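Local coordinates for putative sugar binding protein (Geobacillus stearothermophilus, PDB 6GT9) that binds galactose in the cleft between its two lobes and probably serves as the sugar-sensing component of a bacterial galactan utilization system, at residues A[30-40]-A[60-71]; A[73-81]-A[93-104]. All blocks are in the same frame, centred on the assembly; numbering follows the deposited sequence.

Interaction 1 of 2, residues A[30-40]-A[60-71]; sequences AYHFVLVPEEL and GVDLEYIGPRQA. With GAL (beta-D-galactopyranose), chain E.
The Y65 ring takes P37 over one face, where CD makes a CH-pi contact 4.2 Å from the ring centroid, while L35 CD2 lies at the edge by CD1 and L40 O at the edge by CE2 and OH. With CG of Y65 anti to the backbone N (chi1 -177°), the ring runs along the strand end and its OH donates to L40 O at 2.7 Å; L40 CD1 touches Y65 CE2 obliquely, from the side on which P37 lies. The H32 ring carries A30 O over one face, and at its edge ND1 donates to the anti lone pair of D62 OD2 at 3.0 Å, with ring and carboxylate almost perpendicular (88°). V61 CB lies over a face of the F33 ring. Strands 32-36 and 62-65 pair in parallel through bonds such as F33 N to D62 O and E64 N to F33 O, both 2.9 Å. Beyond them, L40 N bonds to P68 O (2.8 Å) and A71 N to E39 OE2 (3.0 Å). E38 OE1 accepts from galactose O4 at 2.6 Å. This is the first beta-alpha-beta unit of a periplasmic binding protein lobe, helix 43-59 crossing over, the sugar site at the C-terminal strand ends.

Interaction 2 of 2, residues A[73-81]-A[93-104]; sequences IDEHLRILK and TQGLTEAEFVPV
Aromatic contacts dominate where H76 and F101 meet: the edge of F101 points into the face of H76, the planes at 89° and the centroids 4.9 Å apart, with F101 CZ 3.6 Å from H76 CG. On F101 itself L77 CD2 stands almost exactly over the ring centre, 3.4 Å from the centroid, a CH-pi contact, while the backbone N of L96 lies over the opposite face.

Apolar packing completes the seat of this ring. F101 is a knob in a hole formed by I73, H76, L77 and L80, with L80 CD1 3.6 Å from F101 CE2. I73 CD1 and T97 CG2 meet tip to tip, L77 CD1 rests against E100 CB, and V104 CG2 is covered by L77 CD2 and by the aliphatic CE of K81. In this Rossmann-like lobe of the periplasmic binding protein fold, helices 73-85 and 98-110 run side by side, their short segments nearly parallel and 10.8 Å apart, on the same side of the parallel sheet, and strand 90-93 connects them.

The polar contact is a single bond across the pair. H76, its CG anti to the backbone N (chi1 -159°), directs NE2 to T93 OG1 at 3.1 Å, the hydroxyl 22° out of the ring plane; T93 OG1 in turn donates to Q94 O. Replacing H76 by an alanine would probably leave T93 OG1 without its donor and open a gap against the F101 edge. Within 93-104, T97 OG1 donates to E100 OE1 at 2.7 Å, holding the carboxylate of the bent E100 side chain near T97.

Interaction 1 closes before interaction 2 opens along the chain, with helix 73-85 the next element after strand 62-65, and their centres lie 14 Å apart. Helix 73-85 packs on strand 32-36 and on the loop that follows strand 62-65: V36 CG1 is 3.3 Å from H76 NE2, and I79 CD1 lies 3.4 Å from G67 C. The two contacts also meet at the sugar pocket, where Q94 NE2 is 3.1 Å from E38 OE1, probably a hydrogen bond, so Q94 probably steadies the E38 carboxylate that takes the galactose hydroxyl. Q94 NE2 also bonds to D119, which itself hydrogen-bonds the sugar; N42, R171, A222, D247 and Q267 provide further hydrogen bonds to it.

Interaction 1 of 2, residues A[30-40]-A[60-71]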
loop_
_atom_site.group_PDB
_atom_site.type_symbol
_atom_site.label_atom_id
_atom_site.label_comp_id
_atom_site.label_asym_id
_atom_site.label_seq_id
_atom_site.Cartn_x
_atom_site.Cartn_y
_atom_site.Cartn_z
ATOM N N ALA A 30 18.535 21.329 -13.082
ATOM C CA ALA A 30 17.219 20.712 -13.029
ATOM C C ALA A 30 16.604 20.847 -11.646
ATOM O O ALA A 30 17.298 21.044 -10.645
ATOM C CB ALA A 30 17.315 19.233 -13.415
ATOM N N TYR A 31 15.281 20.747 -11.602
ATOM C CA TYR A 31 14.602 20.531 -10.333
ATOM C C TYR A 31 14.973 19.159 -9.779
ATOM O O TYR A 31 15.130 18.196 -10.529
ATOM C CB TYR A 31 13.084 20.622 -10.511
ATOM C CG TYR A 31 12.573 22.012 -10.863
ATOM C CD1 TYR A 31 12.617 23.036 -9.930
ATOM C CD2 TYR A 31 12.025 22.287 -12.111
ATOM C CE1 TYR A 31 12.147 24.301 -10.227
ATOM C CE2 TYR A 31 11.547 23.562 -12.418
ATOM C CZ TYR A 31 11.611 24.560 -11.465
ATOM O OH TYR A 31 11.151 25.837 -11.731
ATOM N N HIS A 32 15.082 19.063 -8.460
ATOM C CA HIS A 32 15.379 17.804 -7.781
ATOM C C HIS A 32 14.181 17.438 -6.912
ATOM O O HIS A 32 13.883 18.138 -5.937
ATOM C CB HIS A 32 16.651 17.920 -6.940
ATOM C CG HIS A 32 17.872 18.316 -7.722
ATOM N ND1 HIS A 32 18.526 17.456 -8.578
ATOM C CD2 HIS A 32 18.563 19.480 -7.764
ATOM C CE1 HIS A 32 19.558 18.076 -9.126
ATOM N NE2 HIS A 32 19.604 19.303 -8.645
ATOM N N PHE A 33 13.488 16.355 -7.278
ATOM C CA PHE A 33 12.403 15.779 -6.493
ATOM C C PHE A 33 12.879 14.466 -5.887
ATOM O O PHE A 33 13.565 13.684 -6.554
ATOM C CB PHE A 33 11.155 15.472 -7.339
ATOM C CG PHE A 33 10.557 16.666 -8.054
ATOM C CD1 PHE A 33 10.936 17.967 -7.742
ATOM C CD2 PHE A 33 9.597 16.463 -9.035
ATOM C CE1 PHE A 33 10.372 19.050 -8.415
ATOM C CE2 PHE A 33 9.030 17.536 -9.704
ATOM C CZ PHE A 33 9.435 18.833 -9.397
ATOM N N VAL A 34 12.499 14.208 -4.640
ATOM C CA VAL A 34 12.834 12.959 -3.968
ATOM C C VAL A 34 11.553 12.160 -3.774
ATOM O O VAL A 34 10.538 12.705 -3.327
ATOM C CB VAL A 34 13.535 13.201 -2.622
ATOM C CG1 VAL A 34 13.822 11.851 -1.931
ATOM C CG2 VAL A 34 14.846 13.996 -2.831
ATOM N N LEU A 35 11.599 10.877 -4.110
ATOM C CA LEU A 35 10.513 9.943 -3.823
ATOM C C LEU A 35 11.034 8.968 -2.780
ATOM O O LEU A 35 12.060 8.319 -3.001
ATOM C CB LEU A 35 10.058 9.203 -5.080
ATOM C CG LEU A 35 9.095 8.025 -4.876
ATOM C CD1 LEU A 35 7.757 8.475 -4.290
ATOM C CD2 LEU A 35 8.890 7.271 -6.186
ATOM N N VAL A 36 10.350 8.892 -1.644
ATOM C CA VAL A 36 10.747 8.018 -0.545
ATOM C C VAL A 36 9.754 6.858 -0.490
ATOM O O VAL A 36 8.571 7.079 -0.191
ATOM C CB VAL A 36 10.786 8.771 0.789
ATOM C CG1 VAL A 36 11.197 7.822 1.906
ATOM C CG2 VAL A 36 11.731 9.965 0.694
ATOM N N PRO A 37 10.166 5.631 -0.792
ATOM C CA PRO A 37 9.263 4.486 -0.666
ATOM C C PRO A 37 9.259 3.946 0.759
ATOM O O PRO A 37 10.111 4.272 1.582
ATOM C CB PRO A 37 9.874 3.466 -1.624
ATOM C CG PRO A 37 11.356 3.694 -1.423
ATOM C CD PRO A 37 11.491 5.219 -1.302
ATOM N N GLU A 38 8.265 3.099 1.042
ATOM C CA GLU A 38 8.221 2.428 2.334
ATOM C C GLU A 38 9.448 1.541 2.519
ATOM O O GLU A 38 9.989 1.442 3.622
ATOM C CB GLU A 38 6.933 1.604 2.448
ATOM C CG GLU A 38 6.669 0.953 3.797
ATOM C CD GLU A 38 5.248 0.378 3.869
ATOM O OE1 GLU A 38 4.517 0.510 2.863
ATOM O OE2 GLU A 38 4.863 -0.199 4.912
ATOM N N GLU A 39 9.910 0.913 1.438
ATOM C CA GLU A 39 11.037 -0.010 1.460
ATOM C C GLU A 39 11.614 -0.053 0.055
ATOM O O GLU A 39 10.869 -0.246 -0.916
ATOM C CB GLU A 39 10.607 -1.408 1.918
ATOM C CG GLU A 39 11.778 -2.364 2.222
ATOM C CD GLU A 39 11.297 -3.695 2.786
ATOM O OE1 GLU A 39 11.158 -4.668 2.010
ATOM O OE2 GLU A 39 11.007 -3.747 4.002
ATOM N N LEU A 40 12.935 0.133 -0.041
ATOM C CA LEU A 40 13.583 0.458 -1.310
ATOM C C LEU A 40 13.282 -0.579 -2.388
ATOM O O LEU A 40 12.805 -0.240 -3.476
ATOM C CB LEU A 40 15.096 0.585 -1.102
ATOM C CG LEU A 40 15.896 1.323 -2.175
ATOM C CD1 LEU A 40 15.668 2.808 -2.071
ATOM C CD2 LEU A 40 17.395 1.005 -2.066
ATOM N N GLY A 60 11.852 16.482 -17.600
ATOM C CA GLY A 60 13.215 16.942 -17.452
ATOM C C GLY A 60 13.593 17.301 -16.035
ATOM O O GLY A 60 14.442 18.175 -15.835
ATOM N N VAL A 61 12.988 16.654 -15.038
ATOM C CA VAL A 61 13.378 16.852 -13.655
ATOM C C VAL A 61 14.191 15.639 -13.215
ATOM O O VAL A 61 14.128 14.559 -13.813
ATOM C CB VAL A 61 12.168 17.084 -12.718
ATOM C CG1 VAL A 61 11.155 18.073 -13.343
ATOM C CG2 VAL A 61 11.520 15.787 -12.363
ATOM N N ASP A 62 14.988 15.828 -12.162
ATOM C CA ASP A 62 15.782 14.756 -11.571
ATOM C C ASP A 62 14.987 14.146 -10.422
ATOM O O ASP A 62 14.690 14.819 -9.429
ATOM C CB ASP A 62 17.138 15.282 -11.087
ATOM C CG ASP A 62 17.943 14.231 -10.308
ATOM O OD1 ASP A 62 18.056 13.074 -10.772
ATOM O OD2 ASP A 62 18.454 14.561 -9.216
ATOM N N LEU A 63 14.616 12.886 -10.570
ATOM C CA LEU A 63 13.882 12.176 -9.536
ATOM C C LEU A 63 14.829 11.217 -8.826
ATOM O O LEU A 63 15.358 10.292 -9.448
ATOM C CB LEU A 63 12.699 11.422 -10.129
ATOM C CG LEU A 63 11.918 10.799 -8.984
ATOM C CD1 LEU A 63 10.754 11.682 -8.611
ATOM C CD2 LEU A 63 11.485 9.413 -9.364
ATOM N N GLU A 64 15.061 11.463 -7.538
ATOM C CA GLU A 64 15.927 10.635 -6.713
ATOM C C GLU A 64 15.052 9.706 -5.883
ATOM O O GLU A 64 14.186 10.180 -5.140
ATOM C CB GLU A 64 16.785 11.501 -5.797
ATOM C CG GLU A 64 17.320 12.784 -6.413
ATOM C CD GLU A 64 18.163 13.521 -5.389
ATOM O OE1 GLU A 64 18.713 12.793 -4.535
ATOM O OE2 GLU A 64 18.273 14.774 -5.407
ATOM N N TYR A 65 15.273 8.392 -6.019
ATOM C CA TYR A 65 14.533 7.358 -5.288
ATOM C C TYR A 65 15.368 6.947 -4.084
ATOM O O TYR A 65 16.424 6.319 -4.243
ATOM C CB TYR A 65 14.258 6.163 -6.198
ATOM C CG TYR A 65 13.430 5.023 -5.621
ATOM C CD1 TYR A 65 12.055 5.145 -5.456
ATOM C CD2 TYR A 65 14.019 3.798 -5.309
ATOM C CE1 TYR A 65 11.287 4.081 -4.960
ATOM C CE2 TYR A 65 13.270 2.738 -4.821
ATOM C CZ TYR A 65 11.901 2.886 -4.647
ATOM O OH TYR A 65 11.142 1.832 -4.166
ATOM N N ILE A 66 14.924 7.332 -2.883
ATOM C CA ILE A 66 15.735 7.180 -1.674
ATOM C C ILE A 66 14.835 6.691 -0.555
ATOM O O ILE A 66 13.869 7.371 -0.195
ATOM C CB ILE A 66 16.416 8.491 -1.244
ATOM C CG1 ILE A 66 17.169 9.136 -2.409
ATOM C CG2 ILE A 66 17.354 8.232 -0.086
ATOM C CD1 ILE A 66 17.619 10.541 -2.124
ATOM N N GLY A 67 15.164 5.537 0.022
ATOM C CA GLY A 67 14.319 4.927 1.018
ATOM C C GLY A 67 15.030 3.890 1.864
ATOM O O GLY A 67 16.159 3.470 1.575
ATOM N N PRO A 68 14.374 3.468 2.944
ATOM C CA PRO A 68 14.976 2.460 3.832
ATOM C C PRO A 68 15.178 1.130 3.122
ATOM O O PRO A 68 14.327 0.671 2.356
ATOM C CB PRO A 68 13.955 2.330 4.971
ATOM C CG PRO A 68 13.024 3.541 4.838
ATOM C CD PRO A 68 13.044 3.917 3.395
ATOM N N ARG A 69 16.309 0.484 3.401
ATOM C CA ARG A 69 16.476 -0.868 2.879
ATOM C C ARG A 69 15.482 -1.817 3.524
ATOM O O ARG A 69 15.023 -2.767 2.883
ATOM C CB ARG A 69 17.904 -1.367 3.099
ATOM C CG ARG A 69 18.236 -2.620 2.290
ATOM C CD ARG A 69 19.573 -3.156 2.710
ATOM N NE ARG A 69 20.417 -2.022 3.028
ATOM C CZ ARG A 69 21.323 -2.010 3.990
ATOM N NH1 ARG A 69 21.514 -3.094 4.739
ATOM N NH2 ARG A 69 22.028 -0.903 4.201
ATOM N N GLN A 70 15.124 -1.551 4.777
ATOM C CA GLN A 70 14.152 -2.331 5.530
ATOM C C GLN A 70 13.149 -1.349 6.123
ATOM O O GLN A 70 13.549 -0.397 6.802
ATOM C CB GLN A 70 14.862 -3.142 6.621
ATOM C CG GLN A 70 14.095 -4.327 7.123
ATOM C CD GLN A 70 14.982 -5.296 7.883
ATOM O OE1 GLN A 70 15.154 -6.446 7.474
ATOM N NE2 GLN A 70 15.553 -4.834 8.989
ATOM N N ALA A 71 11.857 -1.559 5.851
ATOM C CA ALA A 71 10.834 -0.607 6.286
ATOM C C ALA A 71 10.964 -0.331 7.776
ATOM O O ALA A 71 11.093 -1.252 8.580
ATOM C CB ALA A 71 9.430 -1.131 5.965
HETATM C C1 GAL E . 0.914 -2.213 -0.905
HETATM C C2 GAL E . 1.009 -0.847 -0.256
HETATM C C3 GAL E . 2.457 -0.323 -0.251
HETATM C C4 GAL E . 3.373 -1.328 0.428
HETATM C C5 GAL E . 3.196 -2.708 -0.182
HETATM C C6 GAL E . 3.956 -3.793 0.584
HETATM O O1 GAL E . -0.424 -2.669 -0.864
HETATM O O2 GAL E . 0.199 0.109 -0.954
HETATM O O3 GAL E . 2.534 0.844 0.508
HETATM O O4 GAL E . 3.092 -1.388 1.830
HETATM O O5 GAL E . 1.777 -3.144 -0.219
HETATM O O6 GAL E . 4.084 -4.963 -0.194
HETATM O O HOH W 1 14.006 20.476 -14.266
#

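Interaction 2 of 2, residues A[73-81]-A[93-104]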
loop_
_atom_site.group_PDB
_atom_site.type_symbol
_atom_site.label_atom_id
_atom_site.label_comp_id
_atom_site.label_asym_id
_atom_site.label_seq_id
_atom_site.Cartn_x
_atom_site.Cartn_y
_atom_site.Cartn_z
ATOM N N ILE A 73 10.058 3.130 10.663
ATOM C CA ILE A 73 9.546 4.494 10.804
ATOM C C ILE A 73 10.686 5.486 11.020
ATOM O O ILE A 73 10.777 6.513 10.332
ATOM C CB ILE A 73 8.513 4.558 11.940
ATOM C CG1 ILE A 73 7.221 3.866 11.493
ATOM C CG2 ILE A 73 8.277 5.998 12.352
ATOM C CD1 ILE A 73 6.313 3.426 12.636
ATOM N N ASP A 74 11.570 5.202 11.981
ATOM C CA ASP A 74 12.645 6.147 12.283
ATOM C C ASP A 74 13.564 6.348 11.091
ATOM O O ASP A 74 13.965 7.481 10.796
ATOM C CB ASP A 74 13.453 5.680 13.494
ATOM C CG ASP A 74 12.668 5.786 14.791
ATOM O OD1 ASP A 74 11.716 6.602 14.844
ATOM O OD2 ASP A 74 12.993 5.048 15.749
ATOM N N GLU A 75 13.935 5.266 10.403
ATOM C CA GLU A 75 14.799 5.417 9.233
ATOM C C GLU A 75 14.102 6.223 8.136
ATOM O O GLU A 75 14.716 7.077 7.481
ATOM C CB GLU A 75 15.217 4.037 8.726
ATOM C CG GLU A 75 16.056 4.031 7.464
ATOM C CD GLU A 75 17.438 4.646 7.637
ATOM O OE1 GLU A 75 17.839 4.991 8.782
ATOM O OE2 GLU A 75 18.129 4.773 6.601
ATOM N N HIS A 76 12.813 5.956 7.934
ATOM C CA HIS A 76 11.997 6.711 6.990
ATOM C C HIS A 76 12.015 8.198 7.317
ATOM O O HIS A 76 12.210 9.039 6.434
ATOM C CB HIS A 76 10.570 6.151 7.031
ATOM C CG HIS A 76 9.741 6.448 5.816
ATOM N ND1 HIS A 76 8.816 5.552 5.321
ATOM C CD2 HIS A 76 9.667 7.542 5.021
ATOM C CE1 HIS A 76 8.224 6.072 4.262
ATOM N NE2 HIS A 76 8.717 7.282 4.059
ATOM N N LEU A 77 11.824 8.534 8.572
ATOM C CA LEU A 77 11.840 9.902 8.966
ATOM C C LEU A 77 13.222 10.530 8.850
ATOM O O LEU A 77 13.329 11.680 8.618
ATOM C CB LEU A 77 11.324 10.092 10.359
ATOM C CG LEU A 77 9.893 9.698 10.591
ATOM C CD1 LEU A 77 9.584 9.818 12.054
ATOM C CD2 LEU A 77 8.937 10.523 9.754
ATOM N N ARG A 78 14.271 9.767 9.010
ATOM C CA ARG A 78 15.620 10.322 8.888
ATOM C C ARG A 78 15.925 10.688 7.443
ATOM O O ARG A 78 16.577 11.707 7.173
ATOM C CB ARG A 78 16.651 9.317 9.426
ATOM C CG ARG A 78 18.086 9.795 9.378
ATOM C CD ARG A 78 19.060 8.628 9.682
ATOM N NE ARG A 78 19.093 7.678 8.572
ATOM C CZ ARG A 78 19.725 7.908 7.421
ATOM N NH1 ARG A 78 20.391 9.048 7.236
ATOM N NH2 ARG A 78 19.698 6.997 6.453
ATOM N N ILE A 79 15.446 9.872 6.502
ATOM C CA ILE A 79 15.657 10.131 5.081
ATOM C C ILE A 79 14.887 11.367 4.640
ATOM O O ILE A 79 15.386 12.175 3.843
ATOM C CB ILE A 79 15.267 8.887 4.267
ATOM C CG1 ILE A 79 16.262 7.753 4.557
ATOM C CG2 ILE A 79 15.178 9.216 2.786
ATOM C CD1 ILE A 79 15.840 6.426 3.999
ATOM N N LEU A 80 13.672 11.550 5.165
ATOM C CA LEU A 80 12.909 12.760 4.857
ATOM C C LEU A 80 13.658 14.007 5.300
ATOM O O LEU A 80 13.774 14.976 4.545
ATOM C CB LEU A 80 11.536 12.715 5.522
ATOM C CG LEU A 80 10.599 11.670 4.924
ATOM C CD1 LEU A 80 9.283 11.620 5.677
ATOM C CD2 LEU A 80 10.380 11.991 3.461
ATOM N N LYS A 81 14.162 14.007 6.534
ATOM C CA LYS A 81 14.869 15.188 7.015
ATOM C C LYS A 81 16.172 15.405 6.261
ATOM O O LYS A 81 16.557 16.554 6.012
ATOM C CB LYS A 81 15.117 15.062 8.514
ATOM C CG LYS A 81 13.820 14.927 9.308
ATOM C CD LYS A 81 14.104 14.719 10.781
ATOM C CE LYS A 81 12.831 14.537 11.577
ATOM N NZ LYS A 81 13.084 14.645 13.043
ATOM N N THR A 93 6.250 11.253 -0.477
ATOM C CA THR A 93 6.382 10.225 0.547
ATOM C C THR A 93 5.006 9.797 1.037
ATOM O O THR A 93 4.038 10.551 0.957
ATOM C CB THR A 93 7.190 10.733 1.743
ATOM O OG1 THR A 93 7.291 9.701 2.725
ATOM C CG2 THR A 93 6.479 11.925 2.360
ATOM N N GLN A 94 4.946 8.592 1.591
ATOM C CA GLN A 94 3.790 8.212 2.393
ATOM C C GLN A 94 3.740 9.068 3.651
ATOM O O GLN A 94 4.775 9.433 4.221
ATOM C CB GLN A 94 3.879 6.752 2.815
ATOM C CG GLN A 94 3.725 5.721 1.737
ATOM C CD GLN A 94 4.340 4.406 2.193
ATOM O OE1 GLN A 94 5.536 4.356 2.467
ATOM N NE2 GLN A 94 3.518 3.351 2.321
ATOM N N GLY A 95 2.530 9.400 4.081
ATOM C CA GLY A 95 2.358 9.869 5.440
ATOM C C GLY A 95 2.150 8.638 6.288
ATOM O O GLY A 95 1.018 8.333 6.669
ATOM N N LEU A 96 3.237 7.902 6.561
ATOM C CA LEU A 96 3.116 6.502 6.972
ATOM C C LEU A 96 2.364 6.355 8.290
ATOM O O LEU A 96 1.555 5.428 8.451
ATOM C CB LEU A 96 4.501 5.870 7.065
ATOM C CG LEU A 96 4.579 4.349 7.027
ATOM C CD1 LEU A 96 3.765 3.801 5.849
ATOM C CD2 LEU A 96 6.038 3.942 6.913
ATOM N N THR A 97 2.628 7.237 9.252
ATOM C CA THR A 97 1.874 7.297 10.498
ATOM C C THR A 97 1.425 8.729 10.723
ATOM O O THR A 97 1.994 9.669 10.171
ATOM C CB THR A 97 2.688 6.842 11.709
ATOM O OG1 THR A 97 3.816 7.721 11.880
ATOM C CG2 THR A 97 3.166 5.413 11.529
ATOM N N GLU A 98 0.401 8.894 11.554
ATOM C CA GLU A 98 -0.046 10.242 11.865
ATOM C C GLU A 98 0.795 10.867 12.964
ATOM O O GLU A 98 1.054 12.078 12.933
ATOM C CB GLU A 98 -1.521 10.243 12.278
ATOM C CG GLU A 98 -2.070 11.659 12.389
ATOM C CD GLU A 98 -3.360 11.755 13.169
ATOM O OE1 GLU A 98 -4.418 11.416 12.594
ATOM O OE2 GLU A 98 -3.315 12.188 14.343
ATOM N N ALA A 99 1.244 10.050 13.922
ATOM C CA ALA A 99 1.925 10.572 15.102
ATOM C C ALA A 99 3.327 11.072 14.776
ATOM O O ALA A 99 3.773 12.092 15.314
ATOM C CB ALA A 99 1.983 9.491 16.187
ATOM N N GLU A 100 4.034 10.354 13.950
ATOM C CA GLU A 100 5.354 10.759 13.626
ATOM C C GLU A 100 5.528 11.578 12.359
ATOM O O GLU A 100 6.391 12.431 12.327
ATOM C CB GLU A 100 6.269 9.545 13.536
ATOM C CG GLU A 100 6.489 8.860 14.867
ATOM C CD GLU A 100 5.747 7.561 14.987
ATOM O OE1 GLU A 100 4.701 7.390 14.385
ATOM O OE2 GLU A 100 6.252 6.701 15.685
ATOM N N PHE A 101 4.691 11.334 11.348
ATOM C CA PHE A 101 4.889 11.957 10.043
ATOM C C PHE A 101 4.237 13.324 9.896
ATOM O O PHE A 101 4.734 14.138 9.109
ATOM C CB PHE A 101 4.398 11.031 8.926
ATOM C CG PHE A 101 5.399 9.981 8.543
ATOM C CD1 PHE A 101 5.653 8.918 9.391
ATOM C CD2 PHE A 101 6.105 10.071 7.348
ATOM C CE1 PHE A 101 6.601 7.948 9.053
ATOM C CE2 PHE A 101 7.050 9.111 7.004
ATOM C CZ PHE A 101 7.301 8.050 7.865
ATOM N N VAL A 102 3.149 13.617 10.614
ATOM C CA VAL A 102 2.524 14.941 10.498
ATOM C C VAL A 102 3.475 16.059 10.937
ATOM O O VAL A 102 3.707 16.985 10.151
ATOM C CB VAL A 102 1.184 14.976 11.236
ATOM C CG1 VAL A 102 0.709 16.419 11.370
ATOM C CG2 VAL A 102 0.132 14.139 10.514
ATOM N N PRO A 103 4.043 16.033 12.148
ATOM C CA PRO A 103 4.990 17.103 12.504
ATOM C C PRO A 103 6.183 17.217 11.565
ATOM O O PRO A 103 6.656 18.335 11.331
ATOM C CB PRO A 103 5.423 16.732 13.931
ATOM C CG PRO A 103 5.036 15.304 14.104
ATOM C CD PRO A 103 3.808 15.126 13.284
ATOM N N VAL A 104 6.682 16.109 11.012
ATOM C CA VAL A 104 7.840 16.193 10.123
ATOM C C VAL A 104 7.435 16.749 8.761
ATOM O O VAL A 104 8.157 17.562 8.173
ATOM C CB VAL A 104 8.524 14.822 9.991
ATOM C CG1 VAL A 104 9.672 14.890 8.989
ATOM C CG2 VAL A 104 9.034 14.355 11.341
#